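Local coordinates for protein flavodoxin (Lactobacillus reuteri, PDB 5VEG) that binds flavin mononucleotide and probably serves as a low-potential electron donor to redox enzymes, in association with a 1,2-propanediol utilization bacterial microcompartment, at residues F128-D133 and K150-D154; A144-A148 and G171-T175. All coordinates share one frame. Residue numbers count along the deposited sequence, not the author numbering.

Contact 1 of 2, residues F128-D133 and K150-D154; sequences FNTTVD and KVKID. With FMN (flavin mononucleotide), chain D.
Residues 128-129 form the turn that leads into helix 130-141, with Asn129 at the N-cap position (phi/psi 55/37); 151-154 is extended strand. The CA atoms of Asn129 and Lys152 lie 6.2 Å apart, those of Val132 and Lys150 7.2 Å. Charges come first: Asp133 (chi1 m) splits its carboxylate, OD1 to Lys150 NZ at 2.8 Å and OD2 to Lys152 NZ at 2.9 Å, making a three-residue salt-bridge network. A water joins Asp133 O to Lys150 NZ. Two further hydrogen bonds hold the turn: Lys152 NZ, on a nearly extended chain, to Phe128 O (2.9 Å), and Asn129 ND2 to Ile153 O (3.1 Å). In the apolar packing, Val132 CG1 meets Lys150 CB at 3.8 Å, and the Phe128 ring (chi1 t) rests its CE2 3.8 Å from Lys152 CB. Asn129 N donates to FMN O2 at 2.8 Å, so this turn, braced on the last strand of a beta-alpha-beta unit, carries a backbone contact to the isoalloxazine ring in the FMN site of the flavodoxin fold.

Contact 2 of 2, residues A144-A148 and G171-T175; sequences ATSGA and GLVKT
Gly147 sits at the heart of this contact. Its backbone (phi/psi -97/-7) kinks the chain between strand residues 145-146 and the extended Ala148, and its CA comes within 4.3 Å of the CA of Leu172; the CA atoms of Ala148 and Gly171 follow at 5.0 Å. So close an approach depends on bare backbone on both sides: a CB on Gly147 would lie 3.0 Å from Leu172 CD2, and one on Gly171 would clash with Gly147 O at 2.8 Å. The carbonyl oxygen of Gly147 lies over the helix backbone, 2.9 Å from Gly171 C. Here the edge strand 145-154 of the parallel flavodoxin sheet, broken by a short irregularity, meets the regular turn 171-175 of the C-terminal helix 159-176. Thr175, one turn on from Gly171, adopts chi1 m and folds OG1 back to donate to Gly171 O at 2.7 Å, the same acceptor its own N uses at 2.9 Å; OG1 also lies 3.2 Å from Gly147 O. Thr175 CG2 rests 4.2 Å from Thr145 CG2 and 4.0 Å from Ser146 O. Leu172 (chi1 m, chi2 t) brings CD2 to 4.2 Å from Ala148 CB and 4.1 Å from Ala148 N, while the same side chain reaches inward to Ile80 and Val82 of strand 80-85.

Both contacts use strand 145-154, one edge of the five-stranded parallel sheet, with centres about 17 Å apart. Along the chain their segments interleave: 128-133, 144-148, 150-154, then 171-175. Contact 1 sits at the strand's C-terminal end, where helix 130-141 begins beside the flavin; contact 2 sits at its N-terminal end, against the last turns of helix 159-176. The two helices lie on opposite faces of the sheet, and Val151 and Ile153 in the second segment of contact 1 also touch helix 159-176 through Leu165. One edge strand thus packs against both helical layers of the alpha-beta-alpha sandwich, while only contact 1 reaches the cofactor.

Contact 1 of 2, residues F128-D133 and K150-D154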
# COMPACT_ATOMS: atom_id res chain seq x y z
N PHE A 128 -14.68 -7.44 -0.05
CA PHE A 128 -13.33 -7.94 0.16
C PHE A 128 -12.27 -6.90 -0.20
O PHE A 128 -12.12 -6.52 -1.36
CB PHE A 128 -13.09 -9.20 -0.68
CG PHE A 128 -11.73 -9.82 -0.50
CD1 PHE A 128 -11.26 -10.12 0.77
CD2 PHE A 128 -10.93 -10.13 -1.61
CE1 PHE A 128 -10.00 -10.70 0.95
CE2 PHE A 128 -9.68 -10.71 -1.46
CZ PHE A 128 -9.20 -11.00 -0.18
N ASN A 129 -11.52 -6.43 0.80
CA ASN A 129 -10.38 -5.52 0.57
C ASN A 129 -10.78 -4.27 -0.22
O ASN A 129 -10.01 -3.78 -1.05
CB ASN A 129 -9.23 -6.26 -0.14
CG ASN A 129 -8.26 -6.87 0.84
OD1 ASN A 129 -7.86 -6.21 1.80
ND2 ASN A 129 -7.88 -8.12 0.63
N THR A 130 -11.98 -3.74 0.03
CA THR A 130 -12.39 -2.54 -0.69
C THR A 130 -11.45 -1.36 -0.42
O THR A 130 -11.34 -0.45 -1.24
CB THR A 130 -13.82 -2.13 -0.31
OG1 THR A 130 -13.89 -1.95 1.11
CG2 THR A 130 -14.79 -3.19 -0.70
N THR A 131 -10.77 -1.35 0.72
CA THR A 131 -9.87 -0.25 1.01
C THR A 131 -8.72 -0.21 0.00
O THR A 131 -8.24 0.88 -0.36
CB THR A 131 -9.36 -0.37 2.44
OG1 THR A 131 -10.46 -0.19 3.34
CG2 THR A 131 -8.27 0.68 2.75
N VAL A 132 -8.27 -1.38 -0.46
CA VAL A 132 -7.25 -1.44 -1.50
C VAL A 132 -7.73 -0.73 -2.76
O VAL A 132 -7.00 0.05 -3.37
CB VAL A 132 -6.87 -2.91 -1.76
CG1 VAL A 132 -5.89 -3.00 -2.92
CG2 VAL A 132 -6.28 -3.52 -0.49
N ASP A 133 -8.99 -0.98 -3.14
CA ASP A 133 -9.55 -0.32 -4.32
C ASP A 133 -9.65 1.18 -4.12
O ASP A 133 -9.39 1.95 -5.06
CB ASP A 133 -10.94 -0.88 -4.63
CG ASP A 133 -10.92 -2.35 -4.95
OD1 ASP A 133 -9.99 -2.78 -5.66
OD2 ASP A 133 -11.83 -3.08 -4.48
N LYS A 150 -2.64 -4.35 -7.94
CA LYS A 150 -2.96 -4.33 -6.52
C LYS A 150 -3.06 -5.76 -5.98
O LYS A 150 -3.45 -6.69 -6.70
CB LYS A 150 -4.27 -3.57 -6.27
CG LYS A 150 -5.51 -4.23 -6.83
CD LYS A 150 -6.74 -3.34 -6.68
CE LYS A 150 -7.01 -2.52 -7.93
NZ LYS A 150 -8.42 -2.06 -7.91
N VAL A 151 -2.68 -5.94 -4.71
CA VAL A 151 -2.61 -7.28 -4.12
C VAL A 151 -3.63 -7.37 -2.98
O VAL A 151 -3.56 -6.60 -2.01
CB VAL A 151 -1.20 -7.63 -3.64
CG1 VAL A 151 -1.20 -8.99 -2.96
CG2 VAL A 151 -0.24 -7.66 -4.83
N LYS A 152 -4.53 -8.33 -3.09
CA LYS A 152 -5.62 -8.53 -2.13
C LYS A 152 -5.41 -9.87 -1.44
O LYS A 152 -5.50 -10.93 -2.08
CB LYS A 152 -6.97 -8.48 -2.84
CG LYS A 152 -7.40 -7.09 -3.27
CD LYS A 152 -8.87 -7.12 -3.68
CE LYS A 152 -9.46 -5.73 -3.83
NZ LYS A 152 -10.95 -5.81 -3.93
N ILE A 153 -5.13 -9.83 -0.15
CA ILE A 153 -4.77 -11.01 0.61
C ILE A 153 -5.93 -11.38 1.53
O ILE A 153 -6.61 -10.50 2.08
CB ILE A 153 -3.47 -10.75 1.40
CG1 ILE A 153 -2.29 -10.75 0.42
CG2 ILE A 153 -3.27 -11.80 2.50
CD1 ILE A 153 -1.12 -9.90 0.87
N ASP A 154 -6.15 -12.68 1.69
CA ASP A 154 -7.16 -13.19 2.62
C ASP A 154 -6.49 -13.48 3.96
O ASP A 154 -5.74 -14.45 4.08
CB ASP A 154 -7.85 -14.43 2.04
CG ASP A 154 -8.97 -14.95 2.93
OD1 ASP A 154 -9.90 -14.19 3.27
OD2 ASP A 154 -8.93 -16.14 3.29
N1 FMN D . -12.43 -7.56 5.51
C2 FMN D . -12.79 -7.18 4.23
O2 FMN D . -12.06 -7.48 3.29
N3 FMN D . -13.97 -6.50 4.00
C4 FMN D . -14.80 -6.18 5.05
O4 FMN D . -15.84 -5.57 4.81
C4A FMN D . -14.46 -6.55 6.35
N5 FMN D . -15.28 -6.24 7.42
C5A FMN D . -14.89 -6.63 8.70
C6 FMN D . -15.70 -6.34 9.80
C7 FMN D . -15.31 -6.73 11.09
C7M FMN D . -16.17 -6.42 12.28
C8 FMN D . -14.12 -7.43 11.27
C8M FMN D . -13.71 -7.85 12.65
C9 FMN D . -13.31 -7.73 10.18
C9A FMN D . -13.70 -7.32 8.90
N10 FMN D . -12.88 -7.61 7.83
C10 FMN D . -13.27 -7.25 6.56
C1' FMN D . -11.63 -8.41 8.06
C2' FMN D . -10.33 -7.65 8.27
O2' FMN D . -10.12 -6.80 7.18
C3' FMN D . -9.26 -8.74 8.25
O3' FMN D . -9.35 -9.57 9.39
C4' FMN D . -7.86 -8.17 8.17
O4' FMN D . -6.96 -9.25 8.06
C5' FMN D . -7.51 -7.41 9.44
O5' FMN D . -6.28 -6.77 9.19
P FMN D . -5.38 -6.22 10.41
O1P FMN D . -4.92 -7.41 11.23
O2P FMN D . -4.17 -5.54 9.79
O3P FMN D . -6.18 -5.31 11.29
O HOH W 1 -9.35 0.62 -7.61

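Contact 2 of 2, residues A144-A148 and G171-T175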
# COMPACT_ATOMS: atom_id res chain seq x y z
N ALA A 144 -0.36 9.57 -9.80
CA ALA A 144 0.74 8.62 -9.70
C ALA A 144 0.56 7.50 -10.71
O ALA A 144 -0.52 7.26 -11.24
CB ALA A 144 0.84 8.03 -8.29
N THR A 145 1.67 6.81 -10.98
CA THR A 145 1.73 5.73 -11.97
C THR A 145 1.72 4.40 -11.23
O THR A 145 2.58 4.16 -10.38
CB THR A 145 2.99 5.86 -12.81
OG1 THR A 145 2.94 7.09 -13.55
CG2 THR A 145 3.14 4.69 -13.76
N SER A 146 0.77 3.54 -11.56
CA SER A 146 0.74 2.22 -10.94
C SER A 146 1.97 1.43 -11.35
O SER A 146 2.27 1.30 -12.54
CB SER A 146 -0.54 1.47 -11.33
OG SER A 146 -0.50 0.14 -10.85
N GLY A 147 2.70 0.93 -10.37
CA GLY A 147 3.87 0.12 -10.63
C GLY A 147 3.60 -1.37 -10.57
O GLY A 147 4.48 -2.16 -10.92
N ALA A 148 2.41 -1.77 -10.14
CA ALA A 148 2.10 -3.20 -10.00
C ALA A 148 0.61 -3.39 -9.74
O ALA A 148 -0.05 -2.52 -9.17
CB ALA A 148 2.91 -3.84 -8.87
N GLY A 171 7.67 -5.29 -9.51
CA GLY A 171 6.98 -4.40 -10.44
C GLY A 171 7.20 -2.93 -10.13
O GLY A 171 7.43 -2.12 -11.03
N LEU A 172 7.13 -2.57 -8.85
CA LEU A 172 7.32 -1.18 -8.46
C LEU A 172 8.73 -0.71 -8.83
O LEU A 172 8.90 0.37 -9.41
CB LEU A 172 7.09 -1.01 -6.95
CG LEU A 172 5.76 -1.46 -6.34
CD1 LEU A 172 5.84 -1.43 -4.82
CD2 LEU A 172 4.61 -0.60 -6.85
N VAL A 173 9.74 -1.52 -8.51
CA VAL A 173 11.12 -1.15 -8.79
C VAL A 173 11.35 -0.99 -10.28
O VAL A 173 11.86 0.04 -10.74
CB VAL A 173 12.09 -2.19 -8.18
CG1 VAL A 173 13.54 -1.84 -8.53
CG2 VAL A 173 11.91 -2.26 -6.69
N LYS A 174 10.95 -1.99 -11.07
CA LYS A 174 11.15 -1.86 -12.51
C LYS A 174 10.41 -0.65 -13.07
O LYS A 174 10.97 0.11 -13.88
CB LYS A 174 10.72 -3.15 -13.23
CG LYS A 174 11.74 -4.30 -13.10
CD LYS A 174 13.16 -3.83 -12.68
CE LYS A 174 14.05 -3.41 -13.86
NZ LYS A 174 15.15 -2.50 -13.42
N THR A 175 9.18 -0.41 -12.61
CA THR A 175 8.43 0.76 -13.06
C THR A 175 9.14 2.05 -12.67
O THR A 175 9.24 2.98 -13.48
CB THR A 175 7.01 0.72 -12.49
OG1 THR A 175 6.35 -0.47 -12.92
CG2 THR A 175 6.18 1.90 -12.96